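Local atomic coordinates of general stress protein 26 (Bacillus anthracis, PDB entry 3EC6), a protein that is of unknown function but binds flavin-adenine dinucleotide, and as a general stress protein of the pyridoxamine 5'-phosphate oxidase family may act in a flavin-dependent stress response. Residues 44-47 with 48-52; 87-90 with 91-94; 98-101 with 102-105. One frame throughout, in Å; residues are numbered along the deposited sequence. Where two conformers were deposited one is given.

Contact 1: residues 44-47 with 48-52; sequences VATD and RQSKK. With FAD (flavin-adenine dinucleotide), chain B.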
loop_
_atom_site.group_PDB
_atom_site.type_symbol
_atom_site.label_atom_id
_atom_site.label_comp_id
_atom_site.label_asym_id
_atom_site.label_seq_id
_atom_site.Cartn_x
_atom_site.Cartn_y
_atom_site.Cartn_z
ATOM N N VAL A 44 9.759 9.461 6.860
ATOM C CA VAL A 44 8.813 10.123 5.941
ATOM C C VAL A 44 8.509 11.499 6.557
ATOM O O VAL A 44 8.290 11.611 7.767
ATOM C CB VAL A 44 7.509 9.332 5.848
ATOM C CG1 VAL A 44 6.457 10.088 5.042
ATOM C CG2 VAL A 44 7.794 7.965 5.186
ATOM N N ALA A 45 8.517 12.527 5.720
ATOM C CA ALA A 45 8.188 13.884 6.139
ATOM C C ALA A 45 6.706 14.078 5.974
ATOM O O ALA A 45 6.133 13.751 4.905
ATOM C CB ALA A 45 8.987 14.876 5.278
ATOM N N THR A 46 6.043 14.611 7.008
ATOM C CA THR A 46 4.606 14.824 6.915
ATOM C C THR A 46 4.171 15.964 7.832
ATOM O O THR A 46 5.003 16.510 8.598
ATOM C CB THR A 46 3.784 13.506 7.114
ATOM O OG1 THR A 46 2.459 13.713 6.630
ATOM C CG2 THR A 46 3.761 13.081 8.576
ATOM N N ASP A 47 2.878 16.261 7.795
ATOM C CA ASP A 47 2.307 17.291 8.659
ATOM C C ASP A 47 1.935 16.622 9.982
ATOM O O ASP A 47 1.397 15.474 10.015
ATOM C CB ASP A 47 1.045 17.830 7.970
ATOM C CG ASP A 47 0.239 18.771 8.862
ATOM O OD1 ASP A 47 0.543 19.968 8.914
ATOM O OD2 ASP A 47 -0.728 18.291 9.508
ATOM N N ARG A 48 2.202 17.322 11.085
ATOM C CA ARG A 48 1.959 16.708 12.406
ATOM C C ARG A 48 0.488 16.430 12.733
ATOM O O ARG A 48 0.213 15.587 13.592
ATOM C CB ARG A 48 2.602 17.497 13.531
ATOM C CG ARG A 48 1.900 18.729 13.869
ATOM C CD ARG A 48 2.382 19.192 15.277
ATOM N NE ARG A 48 3.752 19.708 15.217
ATOM C CZ ARG A 48 4.804 19.203 15.877
ATOM N NH1 ARG A 48 4.717 18.118 16.676
ATOM N NH2 ARG A 48 5.981 19.780 15.711
ATOM N N GLN A 49 -0.430 17.049 12.000
ATOM C CA GLN A 49 -1.842 16.752 12.187
ATOM C C GLN A 49 -2.377 15.610 11.304
ATOM O O GLN A 49 -3.594 15.328 11.332
ATOM C CB GLN A 49 -2.684 18.021 12.002
ATOM C CG GLN A 49 -2.325 19.175 12.929
ATOM C CD GLN A 49 -2.294 18.768 14.405
ATOM O OE1 GLN A 49 -1.460 19.262 15.158
ATOM N NE2 GLN A 49 -3.203 17.883 14.815
ATOM N N SER A 50 -1.490 14.970 10.555
ATOM C CA SER A 50 -1.832 13.844 9.694
ATOM C C SER A 50 -2.503 12.715 10.453
ATOM O O SER A 50 -2.138 12.411 11.584
ATOM C CB SER A 50 -0.558 13.313 9.038
ATOM O OG SER A 50 -0.221 14.163 7.989
ATOM N N LYS A 51 -3.500 12.101 9.818
ATOM C CA LYS A 51 -4.129 10.930 10.403
ATOM C C LYS A 51 -3.129 9.786 10.543
ATOM O O LYS A 51 -3.265 8.995 11.437
ATOM C CB LYS A 51 -5.385 10.503 9.637
ATOM C CG LYS A 51 -6.579 11.426 9.835
ATOM C CD LYS A 51 -7.664 11.025 8.795
ATOM C CE LYS A 51 -8.657 12.147 8.501
ATOM N NZ LYS A 51 -9.478 12.453 9.700
ATOM N N LYS A 52 -2.111 9.729 9.682
ATOM C CA LYS A 52 -1.093 8.676 9.840
ATOM C C LYS A 52 -0.384 8.846 11.169
ATOM O O LYS A 52 -0.021 7.880 11.807
ATOM C CB LYS A 52 -0.051 8.722 8.724
ATOM C CG LYS A 52 -0.611 8.568 7.333
ATOM C CD LYS A 52 -1.343 7.224 7.155
ATOM C CE LYS A 52 -0.571 6.232 6.395
ATOM N NZ LYS A 52 -1.302 4.940 6.340
HETATM P PA FAD B . -4.906 12.959 6.101
HETATM O O1A FAD B . -4.619 13.188 7.578
HETATM O O2A FAD B . -4.831 14.221 5.261
HETATM O O5B FAD B . -6.434 12.421 5.852
HETATM C C5B FAD B . -6.744 11.987 4.549
HETATM C C4B FAD B . -7.172 10.547 4.745
HETATM O O4B FAD B . -8.464 10.548 5.387
HETATM C C3B FAD B . -7.279 9.846 3.395
HETATM O O3B FAD B . -6.142 9.017 3.157
HETATM C C2B FAD B . -8.635 9.146 3.490
HETATM O O2B FAD B . -8.474 7.815 3.954
HETATM C C1B FAD B . -9.421 9.940 4.536
HETATM N N9A FAD B . -10.247 10.999 3.902
HETATM C C8A FAD B . -9.986 11.623 2.703
HETATM N N7A FAD B . -10.970 12.522 2.454
HETATM C C5A FAD B . -11.847 12.497 3.475
HETATM C C6A FAD B . -13.018 13.224 3.690
HETATM N N6A FAD B . -13.563 13.891 2.662
HETATM N N1A FAD B . -13.740 12.969 4.844
HETATM C C2A FAD B . -13.300 12.017 5.761
HETATM N N3A FAD B . -12.128 11.301 5.534
HETATM C C4A FAD B . -11.412 11.545 4.400
HETATM N N1 FAD B . 2.060 13.337 2.056
HETATM C C2 FAD B . 3.005 13.657 3.009
HETATM O O2 FAD B . 2.570 14.226 4.014
HETATM N N3 FAD B . 4.327 13.309 2.857
HETATM C C4 FAD B . 4.756 12.668 1.715
HETATM O O4 FAD B . 5.975 12.357 1.586
HETATM C C4X FAD B . 3.824 12.390 0.694
HETATM N N5 FAD B . 4.259 11.760 -0.460
HETATM C C5X FAD B . 3.327 11.498 -1.456
HETATM C C6 FAD B . 3.805 10.880 -2.628
HETATM C C7 FAD B . 2.858 10.586 -3.614
HETATM C C7M FAD B . 3.356 9.932 -4.881
HETATM C C8 FAD B . 1.492 10.898 -3.441
HETATM C C8M FAD B . 0.440 10.566 -4.488
HETATM C C9 FAD B . 1.030 11.467 -2.247
HETATM C C9A FAD B . 1.967 11.787 -1.244
HETATM N N10 FAD B . 1.532 12.376 -0.063
HETATM C C10 FAD B . 2.481 12.703 0.905
HETATM C "C1'" FAD B . 0.097 12.600 0.283
HETATM C "C2'" FAD B . -0.512 11.489 1.152
HETATM O "O2'" FAD B . -0.444 10.224 0.488
HETATM C "C3'" FAD B . -1.993 11.818 1.354
HETATM O "O3'" FAD B . -2.045 13.123 1.955
HETATM C "C4'" FAD B . -2.682 10.794 2.246
HETATM O "O4'" FAD B . -4.139 10.941 2.221
HETATM C "C5'" FAD B . -2.188 10.931 3.696
HETATM O "O5'" FAD B . -2.896 10.008 4.511
HETATM P P FAD B . -3.332 10.582 5.953
HETATM O O1P FAD B . -4.317 9.642 6.639
HETATM O O2P FAD B . -2.160 11.048 6.768
HETATM O O3P FAD B . -4.081 11.861 5.346
#

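Contact 2: residues 87-90 with 91-94; sequences EEDS and TLKN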
loop_
_atom_site.group_PDB
_atom_site.type_symbol
_atom_site.label_atom_id
_atom_site.label_comp_id
_atom_site.label_asym_id
_atom_site.label_seq_id
_atom_site.Cartn_x
_atom_site.Cartn_y
_atom_site.Cartn_z
ATOM N N GLU A 87 9.719 11.924 14.945
ATOM C CA GLU A 87 11.077 12.445 15.114
ATOM C C GLU A 87 11.001 13.926 14.736
ATOM O O GLU A 87 10.501 14.291 13.655
ATOM C CB GLU A 87 12.065 11.630 14.231
ATOM C CG GLU A 87 13.460 12.244 14.155
ATOM C CD GLU A 87 14.205 12.188 15.485
ATOM O OE1 GLU A 87 14.873 11.158 15.718
ATOM O OE2 GLU A 87 14.194 13.169 16.263
ATOM N N GLU A 88 11.456 14.792 15.654
ATOM C CA GLU A 88 11.420 16.225 15.379
ATOM C C GLU A 88 12.858 16.795 15.347
ATOM O O GLU A 88 13.025 18.006 15.380
ATOM C CB GLU A 88 10.586 16.986 16.426
ATOM C CG GLU A 88 9.171 16.460 16.522
ATOM C CD GLU A 88 8.159 17.485 16.973
ATOM O OE1 GLU A 88 8.257 18.679 16.595
ATOM O OE2 GLU A 88 7.228 17.079 17.681
ATOM N N ASP A 89 13.860 15.924 15.306
ATOM C CA ASP A 89 15.273 16.353 15.249
ATOM C C ASP A 89 15.497 17.325 14.081
ATOM O O ASP A 89 15.250 16.977 12.928
ATOM C CB ASP A 89 16.137 15.116 15.080
ATOM C CG ASP A 89 17.595 15.455 15.005
ATOM O OD1 ASP A 89 18.178 15.839 16.054
ATOM O OD2 ASP A 89 18.166 15.365 13.904
ATOM N N SER A 90 15.958 18.542 14.386
ATOM C CA SER A 90 16.193 19.572 13.357
ATOM C C SER A 90 17.213 19.152 12.314
ATOM O O SER A 90 17.057 19.482 11.139
ATOM C CB SER A 90 16.638 20.889 13.984
ATOM O OG SER A 90 15.608 21.413 14.794
ATOM N N THR A 91 18.235 18.408 12.733
ATOM C CA THR A 91 19.285 17.975 11.801
ATOM C C THR A 91 18.696 17.037 10.743
ATOM O O THR A 91 18.927 17.251 9.556
ATOM C CB THR A 91 20.471 17.322 12.517
ATOM O OG1 THR A 91 21.044 18.296 13.396
ATOM C CG2 THR A 91 21.578 16.859 11.505
ATOM N N LEU A 92 17.896 16.048 11.164
ATOM C CA LEU A 92 17.282 15.160 10.176
ATOM C C LEU A 92 16.245 15.896 9.341
ATOM O O LEU A 92 16.176 15.699 8.125
ATOM C CB LEU A 92 16.651 13.904 10.809
ATOM C CG LEU A 92 17.657 12.966 11.415
ATOM C CD1 LEU A 92 16.912 11.885 12.285
ATOM C CD2 LEU A 92 18.518 12.339 10.344
ATOM N N LYS A 93 15.442 16.772 9.965
ATOM C CA LYS A 93 14.428 17.503 9.197
ATOM C C LYS A 93 15.099 18.348 8.082
ATOM O O LYS A 93 14.620 18.399 6.951
ATOM C CB LYS A 93 13.589 18.412 10.123
ATOM C CG LYS A 93 12.522 17.563 10.838
ATOM C CD LYS A 93 11.873 18.265 11.986
ATOM C CE LYS A 93 11.493 19.583 11.616
ATOM N NZ LYS A 93 11.178 20.377 12.891
ATOM N N ASN A 94 16.190 19.021 8.430
ATOM C CA ASN A 94 16.885 19.854 7.454
ATOM C C ASN A 94 17.598 18.999 6.414
ATOM O O ASN A 94 17.664 19.379 5.241
ATOM C CB ASN A 94 17.869 20.798 8.162
ATOM C CG ASN A 94 17.167 21.851 9.009
ATOM O OD1 ASN A 94 16.037 22.189 8.760
ATOM N ND2 ASN A 94 17.874 22.393 10.010
#

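Contact 3: residues 98-101 with 102-105; sequences NNSL and KRWL. With FAD (flavin-adenine dinucleotide), chain B; SO4 (sulfate ion), chain C.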
loop_
_atom_site.group_PDB
_atom_site.type_symbol
_atom_site.label_atom_id
_atom_site.label_comp_id
_atom_site.label_asym_id
_atom_site.label_seq_id
_atom_site.Cartn_x
_atom_site.Cartn_y
_atom_site.Cartn_z
ATOM N N ASN A 98 13.231 19.066 0.989
ATOM C CA ASN A 98 13.409 19.339 -0.446
ATOM C C ASN A 98 12.106 19.914 -0.966
ATOM O O ASN A 98 11.075 19.806 -0.268
ATOM C CB ASN A 98 13.821 18.084 -1.225
ATOM C CG ASN A 98 12.742 17.054 -1.258
ATOM O OD1 ASN A 98 11.886 17.057 -2.154
ATOM N ND2 ASN A 98 12.694 16.208 -0.227
ATOM N N ASN A 99 12.111 20.458 -2.166
ATOM C CA ASN A 99 10.937 21.252 -2.598
ATOM C C ASN A 99 9.703 20.399 -2.945
ATOM O O ASN A 99 8.588 20.922 -3.011
ATOM C CB ASN A 99 11.301 22.230 -3.720
ATOM C CG ASN A 99 12.202 23.380 -3.211
ATOM O OD1 ASN A 99 12.274 23.649 -1.982
ATOM N ND2 ASN A 99 12.867 24.067 -4.139
ATOM N N SER A 100 9.865 19.074 -3.132
ATOM C CA SER A 100 8.681 18.285 -3.379
ATOM C C SER A 100 7.752 18.321 -2.177
ATOM O O SER A 100 6.516 18.211 -2.340
ATOM C CB SER A 100 9.039 16.830 -3.692
ATOM O OG SER A 100 9.961 16.827 -4.791
ATOM N N LEU A 101 8.352 18.521 -0.988
ATOM C CA LEU A 101 7.543 18.564 0.262
ATOM C C LEU A 101 6.661 19.808 0.383
ATOM O O LEU A 101 5.788 19.872 1.269
ATOM C CB LEU A 101 8.419 18.370 1.494
ATOM C CG LEU A 101 9.282 17.102 1.490
ATOM C CD1 LEU A 101 10.196 17.185 2.733
ATOM C CD2 LEU A 101 8.340 15.901 1.592
ATOM N N LYS A 102 6.837 20.781 -0.515
ATOM C CA LYS A 102 6.084 22.040 -0.462
ATOM C C LYS A 102 4.591 21.805 -0.756
ATOM O O LYS A 102 3.777 22.676 -0.524
ATOM C CB LYS A 102 6.704 23.117 -1.401
ATOM C CG LYS A 102 7.960 23.683 -0.806
ATOM C CD LYS A 102 8.577 24.790 -1.680
ATOM C CE LYS A 102 7.855 26.172 -1.587
ATOM N NZ LYS A 102 7.292 26.593 -0.193
ATOM N N ARG A 103 4.257 20.606 -1.233
ATOM C CA ARG A 103 2.862 20.255 -1.409
ATOM C C ARG A 103 2.181 20.170 -0.075
ATOM O O ARG A 103 0.957 20.399 0.021
ATOM C CB ARG A 103 2.723 18.893 -2.108
ATOM C CG ARG A 103 3.207 18.921 -3.545
ATOM C CD ARG A 103 3.288 17.483 -4.099
ATOM N NE ARG A 103 3.550 17.470 -5.543
ATOM C CZ ARG A 103 4.744 17.552 -6.103
ATOM N NH1 ARG A 103 5.860 17.699 -5.375
ATOM N NH2 ARG A 103 4.830 17.489 -7.427
ATOM N N TRP A 104 2.941 19.782 0.953
ATOM C CA TRP A 104 2.312 19.463 2.253
ATOM C C TRP A 104 2.814 20.301 3.425
ATOM O O TRP A 104 2.177 20.277 4.478
ATOM C CB TRP A 104 2.526 17.969 2.591
ATOM C CG TRP A 104 2.072 17.108 1.448
ATOM C CD1 TRP A 104 0.764 16.851 1.062
ATOM C CD2 TRP A 104 2.910 16.436 0.520
ATOM N NE1 TRP A 104 0.768 16.028 -0.057
ATOM C CE2 TRP A 104 2.063 15.787 -0.428
ATOM C CE3 TRP A 104 4.295 16.334 0.375
ATOM C CZ2 TRP A 104 2.591 15.017 -1.504
ATOM C CZ3 TRP A 104 4.828 15.572 -0.712
ATOM C CH2 TRP A 104 3.960 14.936 -1.627
ATOM N N LEU A 105 3.951 21.011 3.239
ATOM C CA LEU A 105 4.655 21.746 4.304
ATOM C C LEU A 105 5.239 23.015 3.723
ATOM O O LEU A 105 5.512 23.055 2.520
ATOM C CB LEU A 105 5.786 20.851 4.864
ATOM C CG LEU A 105 5.317 19.576 5.570
ATOM C CD1 LEU A 105 6.603 18.709 5.717
ATOM C CD2 LEU A 105 4.661 19.957 6.921
HETATM P PA FAD B . -4.906 12.959 6.101
HETATM O O1A FAD B . -4.619 13.188 7.578
HETATM O O2A FAD B . -4.831 14.221 5.261
HETATM O O5B FAD B . -6.434 12.421 5.852
HETATM C C5B FAD B . -6.744 11.987 4.549
HETATM C C4B FAD B . -7.172 10.547 4.745
HETATM O O4B FAD B . -8.464 10.548 5.387
HETATM C C3B FAD B . -7.279 9.846 3.395
HETATM O O3B FAD B . -6.142 9.017 3.157
HETATM C C2B FAD B . -8.635 9.146 3.490
HETATM O O2B FAD B . -8.474 7.815 3.954
HETATM C C1B FAD B . -9.421 9.940 4.536
HETATM N N9A FAD B . -10.247 10.999 3.902
HETATM C C8A FAD B . -9.986 11.623 2.703
HETATM N N7A FAD B . -10.970 12.522 2.454
HETATM C C5A FAD B . -11.847 12.497 3.475
HETATM C C6A FAD B . -13.018 13.224 3.690
HETATM N N6A FAD B . -13.563 13.891 2.662
HETATM N N1A FAD B . -13.740 12.969 4.844
HETATM C C2A FAD B . -13.300 12.017 5.761
HETATM N N3A FAD B . -12.128 11.301 5.534
HETATM C C4A FAD B . -11.412 11.545 4.400
HETATM N N1 FAD B . 2.060 13.337 2.056
HETATM C C2 FAD B . 3.005 13.657 3.009
HETATM O O2 FAD B . 2.570 14.226 4.014
HETATM N N3 FAD B . 4.327 13.309 2.857
HETATM C C4 FAD B . 4.756 12.668 1.715
HETATM O O4 FAD B . 5.975 12.357 1.586
HETATM C C4X FAD B . 3.824 12.390 0.694
HETATM N N5 FAD B . 4.259 11.760 -0.460
HETATM C C5X FAD B . 3.327 11.498 -1.456
HETATM C C6 FAD B . 3.805 10.880 -2.628
HETATM C C7 FAD B . 2.858 10.586 -3.614
HETATM C C7M FAD B . 3.356 9.932 -4.881
HETATM C C8 FAD B . 1.492 10.898 -3.441
HETATM C C8M FAD B . 0.440 10.566 -4.488
HETATM C C9 FAD B . 1.030 11.467 -2.247
HETATM C C9A FAD B . 1.967 11.787 -1.244
HETATM N N10 FAD B . 1.532 12.376 -0.063
HETATM C C10 FAD B . 2.481 12.703 0.905
HETATM C "C1'" FAD B . 0.097 12.600 0.283
HETATM C "C2'" FAD B . -0.512 11.489 1.152
HETATM O "O2'" FAD B . -0.444 10.224 0.488
HETATM C "C3'" FAD B . -1.993 11.818 1.354
HETATM O "O3'" FAD B . -2.045 13.123 1.955
HETATM C "C4'" FAD B . -2.682 10.794 2.246
HETATM O "O4'" FAD B . -4.139 10.941 2.221
HETATM C "C5'" FAD B . -2.188 10.931 3.696
HETATM O "O5'" FAD B . -2.896 10.008 4.511
HETATM P P FAD B . -3.332 10.582 5.953
HETATM O O1P FAD B . -4.317 9.642 6.639
HETATM O O2P FAD B . -2.160 11.048 6.768
HETATM O O3P FAD B . -4.081 11.861 5.346
HETATM S S SO4 C . 8.828 17.586 -7.898
HETATM O O1 SO4 C . 8.154 18.358 -6.840
HETATM O O2 SO4 C . 7.801 16.918 -8.708
HETATM O O3 SO4 C . 9.631 18.476 -8.742
HETATM O O4 SO4 C . 9.782 16.606 -7.372
#

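Contact 1: residues 44-47 with 48-52
Ser50 reaches back to Asp47 across the type I beta turn that leads from strand 41-47 into helix 51-58. The turn rests chiefly on Ser50 N, which donates to Asp47 O in a fairly straight bond from well above the carbonyl plane. In one of two conformers of the serine, Ser50 OG also donates to Asp47 O at 2.9 Å, tilted modestly out of that plane; it stands anti to the serine's carbonyl carbon (chi1 -78°), which turns it inward and sets Ser50 OG 3.0 Å from Thr46 OG1. On the outer side the Asp47 carboxylate folds over the start of the turn. With CG extended away from the aspartate N (chi1 172°), Asp47 OD2 meets Gln49 N at 2.8 Å, the amide lying above the carboxylate plane, and also brushes Gln49 CB. The Gln49 amide group leads outward, and the Arg48 guanidinium turns away to a salt bridge with Glu88.

The inner side belongs to the cofactor. Ala45 O accepts a nearly straight hydrogen bond (175°) from flavin N3, and Thr46 OG1 donates to flavin O2 at 2.7 Å. Beyond the turn, Lys51 N donates to diphosphate oxygen O1A at 2.7 Å and Lys52 N to O2P. One strand-turn-helix unit thus reads the pyrimidine edge of the flavin while its helix start, through backbone N-H groups, probably offsets diphosphate charge.

Contact 2: residues 87-90 with 91-94
Asp89 caps the helix that follows strand 77-87, its carboxylate reaching forward to Leu92 in the first turn. Because CG is stretched away from the aspartate N (chi1 180°), Asp89 OD2 reaches Leu92 N at 2.8 Å, the amide approaching on the anti side and somewhat out of the carboxylate plane. The same oxygen lies against Thr91 CB at 3.3 Å and Leu92 CG at 3.5 Å, so the capping oxygen also touches both side chains. Ahead of it, the Glu87 chain bends at chi2 (68°) and brings Glu87 OE2 to within 2.9 Å of Asp89 N, tethering the residue that caps.

The close-packed side faces strand 113-126. There Glu87 and Leu92 cross at about a right angle, Glu87 CG touching Leu92 CD1 at 3.9 Å, and both side chains rest on Leu115. Lys93 also leans on Leu115, while its aliphatic part runs past the carbonyls of the capping loop, with Lys93 CD 3.6 Å from Glu88 O.

The outer side is looser and more polar. Ser90, Thr91 and Asn94 are exposed, and Ser90 O accepts from Asn94 N at 2.9 Å. Glu88 points away from the helix, where its carboxylate is engaged by Arg48. The pattern is that of a classic aspartate N-cap: a carboxylate oxygen accepts from a backbone N-H of the first turn, and its negative charge probably interacts favourably with the helix dipole.

Contact 3: residues 98-101 with 102-105
This is a local contact along a short 3-10 segment in the loop between helix 90-96 and strand 113-126, where the backbone coils tightly beside the flavin. Leu101 O holds the exit of the coil by accepting from both Trp104 N and Leu105 N, each at 2.9 Å; at its entrance Asn98 OD1 takes Ser100 N in an Asx turn. The extended Arg103 side chain swings back so that NH1 meets Ser100 O at 3.1 Å, on a lone pair and nearly in the guanidinium plane. The same NH1 donates to sulfate O1 at 2.8 Å and NH2 to sulfate O2, while Ser100 OG donates to sulfate O4 at 2.6 Å. Arg103 NH2 also forms a salt bridge with Asp74 of the second subunit.

The Trp104 indole is sandwiched: Arg103 CB sits over the centre of one face, and flavin C10 lies 3.3 Å above the opposite face, offset toward the rim. Trp104 CZ2 comes within 3.2 Å of flavin N10, and CZ3 rests near Leu101 CD2. Tryptophan therefore covers one face of the flavin's pyrimidine and central rings, and a serine-arginine pair beside it holds an anion, here sulfate probably from the crystallisation liquor.

From the N terminus, contact 1 closes the turn between strand 41-47 and helix 51-58, contact 2 the step from strand 77-87 into helix 90-96, and contact 3 the coil in the loop before strand 113-126. All three follow in series, with none nested or crossing. Contact 1 meets contact 2 through the Arg48-Glu88 pair, where Arg48 NH2 is 2.7 Å from Glu88 OE1. It meets contact 3 by apolar packing, Ala45 CB against Leu101 CD1 at 3.6 Å and Leu105 against the backbone of Thr46 and Asp47. Contacts 1 and 3 share the FAD; contacts 2 and 3 are neighbours along the chain but do not otherwise touch.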